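Local coordinates for protein peptidoglycan-N-acetylglucosamine deacetylase BC_1960 (Bacillus cereus, PDB 4L1G) that catalyses the zinc-dependent deacetylation of N-acetylglucosamine residues in peptidoglycan and also acts on soluble chitin substrates and N-acetylchitooligomers, at residues V195-W200 / S220-H225; D206-N211 / V236-K241. All coordinates share one frame; numbering follows the deposited sequence.

In the fold
Interaction 1 (195-200 with 220-225) lies nearer the centre of the molecule, its own centre about 9 Å from the chain's centre, whereas interaction 2 (206-211 with 236-241) lies further out, at about 17 Å; the two centres are about 11 Å apart. Along the chain their segments alternate: strand 195-196, helix 205-215, strand 221-225, helix 233-248. The first three form a beta-alpha-beta unit of the deacetylase's TIM-barrel-like fold, and the two helices pack outside the strands. Direct bridges tie the layers together: N211 ND2 lies 2.8 Å from D196 O, a probable hydrogen bond, and I208 CG2 packs 3.8 Å from T197 CB. Helix 205-215 thus packs against the chain leaving strand 195-196, from which D199 reaches H225, the predicted proton donor.

Interaction 1 of 2, residues V195-W200 / S220-H225; sequences VDTVDW and SVILQH. With ACT (acetate ion), chain F.
A chi1 of 56° puts D199 CG between its own backbone N and carbonyl carbon, and one of -67° puts H225 CG anti to its carbonyl carbon; the carboxylate and ring then meet. Both belong to a parallel beta-alpha-beta unit of the NodB deacetylase barrel, in which V195 pairs with I222 and D196 with L223. V195 N donates to V221 O and L223 N to V195 O, the latter at 2.8 Å.

Beyond the pairing, T197 OG1 donates to L223 O over 2.7 Å, in the carbonyl plane. D196 OD1 closes an Asx turn with V198 N and touches L223 CD2.

The D199 carboxylate then holds H225 at two points, each oxygen using its syn lone pair. D199 OD2 accepts from H225 N at 2.8 Å; D199 OD1 accepts from H225 ND1 at 2.9 Å, nearly straight at 171° and close to the ring plane. The ND1 bond favours this ring rotation, while S235 OG gives D199 OD2 a second partner. W200 turns the edge of its five-membered ring toward the H225 face, an offset edge-to-face pair with centroids 5.6 Å apart. H225 is the predicted proton donor, and its side chain also touches D81, a zinc ligand. Near the ring plane, H225 NE2 is hydrogen-bonded to OXT of an acetate ion, probably from the crystallisation liquor, 2.9 Å away.

Interaction 2 of 2, residues D206-N211 / V236-K241; sequences DTITNN and VDALDK
Apolar contact joins I208 and A238: I208 CG2 reaches A238 CB at 3.8 Å, and I208 CB also lies close to that methyl. A chi1 of -64° turns I208 CG1 anti to the carbonyl carbon, leaving the CG2 branch to meet A238.

Mixed polar and aliphatic contacts follow around T209. T209 CA is 5.8 Å from A238 CA, the nearest pair in the register. The two T209 branches both touch K241 CB, OG1 at 3.5 Å and CG2 at 3.7 Å. The hydroxyl's hydrogen-bond partner is A205 O, one turn back in its own helix.

These residues pack helix 205-215 against helix 233-248 on the outside of the barrel-like fold. The axes of the two short segments come within 8.6 Å and cross at -49°, a separation consistent with the small A238 at the closest register. No hydrogen bond spans the two segments.

Opposite charges lie near each other at the exposed margin without a salt bridge. D206 and K241 cross obliquely, with D206 OD1 lying 3.3 Å from K241 CE. The K241 chain is extended as far as CE and bends at chi4 (-67°), and its NZ remains 4.0 Å from D206 OD1.

Interaction 1 of 2, residues V195-W200 / S220-H225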
loop_
_atom_site.group_PDB
_atom_site.type_symbol
_atom_site.label_atom_id
_atom_site.label_comp_id
_atom_site.label_asym_id
_atom_site.label_seq_id
_atom_site.Cartn_x
_atom_site.Cartn_y
_atom_site.Cartn_z
ATOM N N VAL A 195 5.495 5.434 -8.196
ATOM C CA VAL A 195 4.678 6.540 -8.684
ATOM C C VAL A 195 3.953 7.211 -7.520
ATOM O O VAL A 195 3.072 6.616 -6.898
ATOM C CB VAL A 195 3.644 6.078 -9.736
ATOM C CG1 VAL A 195 2.777 7.251 -10.184
ATOM C CG2 VAL A 195 4.343 5.440 -10.929
ATOM N N ASP A 196 4.330 8.450 -7.228
ATOM C CA ASP A 196 3.735 9.186 -6.120
ATOM C C ASP A 196 2.722 10.211 -6.617
ATOM O O ASP A 196 3.065 11.124 -7.368
ATOM C CB ASP A 196 4.822 9.870 -5.288
ATOM C CG ASP A 196 4.283 10.461 -3.998
ATOM O OD1 ASP A 196 3.102 10.218 -3.671
ATOM O OD2 ASP A 196 5.049 11.157 -3.299
ATOM N N THR A 197 1.474 10.055 -6.185
ATOM C CA THR A 197 0.398 10.944 -6.605
ATOM C C THR A 197 0.394 12.243 -5.811
ATOM O O THR A 197 -0.308 13.185 -6.176
ATOM C CB THR A 197 -0.986 10.283 -6.430
ATOM O OG1 THR A 197 -1.241 10.060 -5.036
ATOM C CG2 THR A 197 -1.053 8.958 -7.173
ATOM N N VAL A 198 1.188 12.284 -4.740
ATOM C CA VAL A 198 1.166 13.369 -3.745
ATOM C C VAL A 198 -0.248 13.886 -3.448
ATOM O O VAL A 198 -0.477 15.091 -3.320
ATOM C CB VAL A 198 2.164 14.534 -4.072
ATOM C CG1 VAL A 198 3.600 14.027 -4.049
ATOM C CG2 VAL A 198 1.856 15.205 -5.407
ATOM N N ASP A 199 -1.186 12.950 -3.323
ATOM C CA ASP A 199 -2.601 13.275 -3.177
ATOM C C ASP A 199 -2.947 13.932 -1.842
ATOM O O ASP A 199 -3.987 14.581 -1.713
ATOM C CB ASP A 199 -3.472 12.034 -3.419
ATOM C CG ASP A 199 -3.109 10.863 -2.515
ATOM O OD1 ASP A 199 -2.027 10.882 -1.895
ATOM O OD2 ASP A 199 -3.909 9.907 -2.436
ATOM N N TRP A 200 -2.068 13.774 -0.858
ATOM C CA TRP A 200 -2.278 14.364 0.460
ATOM C C TRP A 200 -2.227 15.891 0.415
ATOM O O TRP A 200 -2.707 16.559 1.328
ATOM C CB TRP A 200 -1.245 13.830 1.454
ATOM C CG TRP A 200 0.167 14.003 0.988
ATOM C CD1 TRP A 200 0.895 13.128 0.235
ATOM C CD2 TRP A 200 1.022 15.125 1.238
ATOM N NE1 TRP A 200 2.151 13.635 0.003
ATOM C CE2 TRP A 200 2.255 14.860 0.609
ATOM C CE3 TRP A 200 0.866 16.327 1.936
ATOM C CZ2 TRP A 200 3.325 15.751 0.656
ATOM C CZ3 TRP A 200 1.930 17.212 1.981
ATOM C CH2 TRP A 200 3.143 16.919 1.345
ATOM N N SER A 220 4.922 -0.611 -12.318
ATOM C CA SER A 220 4.746 0.557 -11.453
ATOM C C SER A 220 3.898 0.274 -10.211
ATOM O O SER A 220 2.833 -0.345 -10.292
ATOM C CB SER A 220 4.137 1.729 -12.231
ATOM O OG SER A 220 5.054 2.258 -13.175
ATOM N N VAL A 221 4.387 0.730 -9.063
ATOM C CA VAL A 221 3.607 0.704 -7.835
ATOM C C VAL A 221 3.179 2.127 -7.497
ATOM O O VAL A 221 4.012 2.990 -7.217
ATOM C CB VAL A 221 4.393 0.089 -6.663
ATOM C CG1 VAL A 221 3.596 0.200 -5.373
ATOM C CG2 VAL A 221 4.733 -1.364 -6.960
ATOM N N ILE A 222 1.873 2.364 -7.541
ATOM C CA ILE A 222 1.315 3.699 -7.354
ATOM C C ILE A 222 0.947 3.937 -5.890
ATOM O O ILE A 222 0.443 3.035 -5.219
ATOM C CB ILE A 222 0.074 3.887 -8.253
ATOM C CG1 ILE A 222 0.431 3.573 -9.711
ATOM C CG2 ILE A 222 -0.490 5.294 -8.124
ATOM C CD1 ILE A 222 -0.770 3.394 -10.617
ATOM N N LEU A 223 1.211 5.146 -5.397
ATOM C CA LEU A 223 0.901 5.494 -4.011
ATOM C C LEU A 223 -0.252 6.484 -3.886
ATOM O O LEU A 223 -0.181 7.610 -4.382
ATOM C CB LEU A 223 2.130 6.068 -3.300
ATOM C CG LEU A 223 1.869 6.615 -1.891
ATOM C CD1 LEU A 223 1.530 5.490 -0.925
ATOM C CD2 LEU A 223 3.049 7.425 -1.376
ATOM N N GLN A 224 -1.313 6.052 -3.212
ATOM C CA GLN A 224 -2.403 6.941 -2.829
ATOM C C GLN A 224 -2.703 6.778 -1.339
ATOM O O GLN A 224 -2.158 5.887 -0.685
ATOM C CB GLN A 224 -3.649 6.662 -3.667
ATOM C CG GLN A 224 -3.558 7.189 -5.085
ATOM C CD GLN A 224 -4.706 6.725 -5.952
ATOM O OE1 GLN A 224 -4.741 5.573 -6.387
ATOM N NE2 GLN A 224 -5.655 7.619 -6.208
ATOM N N HIS A 225 -3.564 7.639 -0.804
ATOM C CA HIS A 225 -3.866 7.616 0.623
ATOM C C HIS A 225 -5.361 7.539 0.914
ATOM O O HIS A 225 -6.186 8.015 0.135
ATOM C CB HIS A 225 -3.274 8.846 1.323
ATOM C CG HIS A 225 -1.777 8.868 1.350
ATOM N ND1 HIS A 225 -1.020 9.412 0.334
ATOM C CD2 HIS A 225 -0.896 8.410 2.272
ATOM C CE1 HIS A 225 0.262 9.289 0.629
ATOM N NE2 HIS A 225 0.365 8.684 1.799
HETATM C C ACT F . 3.357 7.104 3.682
HETATM O O ACT F . 3.725 8.098 4.343
HETATM O OXT ACT F . 2.143 7.064 3.393
HETATM C CH3 ACT F . 4.312 6.025 3.258
#

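Interaction 2 of 2, residues D206-N211 / V236-K241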
loop_
_atom_site.group_PDB
_atom_site.type_symbol
_atom_site.label_atom_id
_atom_site.label_comp_id
_atom_site.label_asym_id
_atom_site.label_seq_id
_atom_site.Cartn_x
_atom_site.Cartn_y
_atom_site.Cartn_z
ATOM N N ASP A 206 -7.611 15.721 -11.949
ATOM C CA ASP A 206 -6.912 15.865 -13.223
ATOM C C ASP A 206 -5.397 15.921 -13.033
ATOM O O ASP A 206 -4.644 15.365 -13.833
ATOM C CB ASP A 206 -7.397 17.106 -13.978
ATOM C CG ASP A 206 -8.729 16.886 -14.672
ATOM O OD1 ASP A 206 -8.984 15.754 -15.139
ATOM O OD2 ASP A 206 -9.523 17.848 -14.756
ATOM N N THR A 207 -4.960 16.595 -11.973
ATOM C CA THR A 207 -3.539 16.703 -11.665
ATOM C C THR A 207 -2.957 15.331 -11.346
ATOM O O THR A 207 -1.899 14.958 -11.856
ATOM C CB THR A 207 -3.292 17.646 -10.471
ATOM O OG1 THR A 207 -3.750 18.965 -10.798
ATOM C CG2 THR A 207 -1.813 17.700 -10.125
ATOM N N ILE A 208 -3.661 14.585 -10.502
ATOM C CA ILE A 208 -3.237 13.245 -10.119
ATOM C C ILE A 208 -3.209 12.308 -11.321
ATOM O O ILE A 208 -2.258 11.546 -11.503
ATOM C CB ILE A 208 -4.149 12.667 -9.021
ATOM C CG1 ILE A 208 -4.025 13.510 -7.752
ATOM C CG2 ILE A 208 -3.800 11.216 -8.735
ATOM C CD1 ILE A 208 -5.001 13.136 -6.668
ATOM N N THR A 209 -4.249 12.383 -12.148
ATOM C CA THR A 209 -4.362 11.523 -13.323
ATOM C C THR A 209 -3.239 11.773 -14.328
ATOM O O THR A 209 -2.614 10.829 -14.814
ATOM C CB THR A 209 -5.725 11.700 -14.025
ATOM O OG1 THR A 209 -6.777 11.331 -13.126
ATOM C CG2 THR A 209 -5.803 10.832 -15.275
ATOM N N ASN A 210 -2.986 13.043 -14.634
ATOM C CA ASN A 210 -1.918 13.403 -15.561
ATOM C C ASN A 210 -0.554 12.983 -15.029
ATOM O O ASN A 210 0.327 12.577 -15.788
ATOM C CB ASN A 210 -1.928 14.906 -15.852
ATOM C CG ASN A 210 -3.183 15.354 -16.580
ATOM O OD1 ASN A 210 -3.910 14.541 -17.155
ATOM N ND2 ASN A 210 -3.441 16.657 -16.561
ATOM N N ASN A 211 -0.394 13.084 -13.715
ATOM C CA ASN A 211 0.821 12.648 -13.046
ATOM C C ASN A 211 1.019 11.143 -13.192
ATOM O O ASN A 211 2.067 10.690 -13.655
ATOM C CB ASN A 211 0.769 13.048 -11.569
ATOM C CG ASN A 211 1.957 12.535 -10.774
ATOM O OD1 ASN A 211 3.017 12.238 -11.326
ATOM N ND2 ASN A 211 1.782 12.434 -9.461
ATOM N N VAL A 236 -9.690 10.081 -4.807
ATOM C CA VAL A 236 -10.706 9.067 -5.036
ATOM C C VAL A 236 -11.277 9.217 -6.442
ATOM O O VAL A 236 -11.387 8.239 -7.185
ATOM C CB VAL A 236 -11.843 9.155 -4.000
ATOM C CG1 VAL A 236 -12.846 8.035 -4.218
ATOM C CG2 VAL A 236 -11.279 9.097 -2.588
ATOM N N ASP A 237 -11.623 10.450 -6.806
ATOM C CA ASP A 237 -12.172 10.739 -8.128
ATOM C C ASP A 237 -11.186 10.420 -9.249
ATOM O O ASP A 237 -11.591 10.093 -10.363
ATOM C CB ASP A 237 -12.599 12.205 -8.226
ATOM C CG ASP A 237 -13.736 12.545 -7.288
ATOM O OD1 ASP A 237 -13.813 13.711 -6.847
ATOM O OD2 ASP A 237 -14.552 11.647 -6.989
ATOM N N ALA A 238 -9.895 10.521 -8.947
ATOM C CA ALA A 238 -8.848 10.251 -9.927
ATOM C C ALA A 238 -8.928 8.825 -10.461
ATOM O O ALA A 238 -8.579 8.568 -11.610
ATOM C CB ALA A 238 -7.475 10.514 -9.323
ATOM N N LEU A 239 -9.395 7.906 -9.623
ATOM C CA LEU A 239 -9.512 6.497 -9.995
ATOM C C LEU A 239 -10.419 6.276 -11.204
ATOM O O LEU A 239 -10.195 5.356 -11.992
ATOM C CB LEU A 239 -10.019 5.671 -8.808
ATOM C CG LEU A 239 -9.094 5.619 -7.590
ATOM C CD1 LEU A 239 -9.711 4.794 -6.471
ATOM C CD2 LEU A 239 -7.735 5.068 -7.985
ATOM N N ASP A 240 -11.438 7.119 -11.346
ATOM C CA ASP A 240 -12.366 7.013 -12.471
ATOM C C ASP A 240 -11.682 7.316 -13.802
ATOM O O ASP A 240 -12.185 6.945 -14.859
ATOM C CB ASP A 240 -13.572 7.938 -12.279
ATOM C CG ASP A 240 -14.566 7.404 -11.262
ATOM O OD1 ASP A 240 -15.279 8.219 -10.636
ATOM O OD2 ASP A 240 -14.640 6.169 -11.090
ATOM N N LYS A 241 -10.540 7.994 -13.742
ATOM C CA LYS A 241 -9.779 8.324 -14.943
ATOM C C LYS A 241 -8.537 7.453 -15.074
ATOM O O LYS A 241 -8.222 6.962 -16.159
ATOM C CB LYS A 241 -9.373 9.799 -14.933
ATOM C CG LYS A 241 -10.523 10.774 -15.109
ATOM C CD LYS A 241 -10.025 12.207 -15.032
ATOM C CE LYS A 241 -11.140 13.203 -15.290
ATOM N NZ LYS A 241 -11.634 13.124 -16.691
#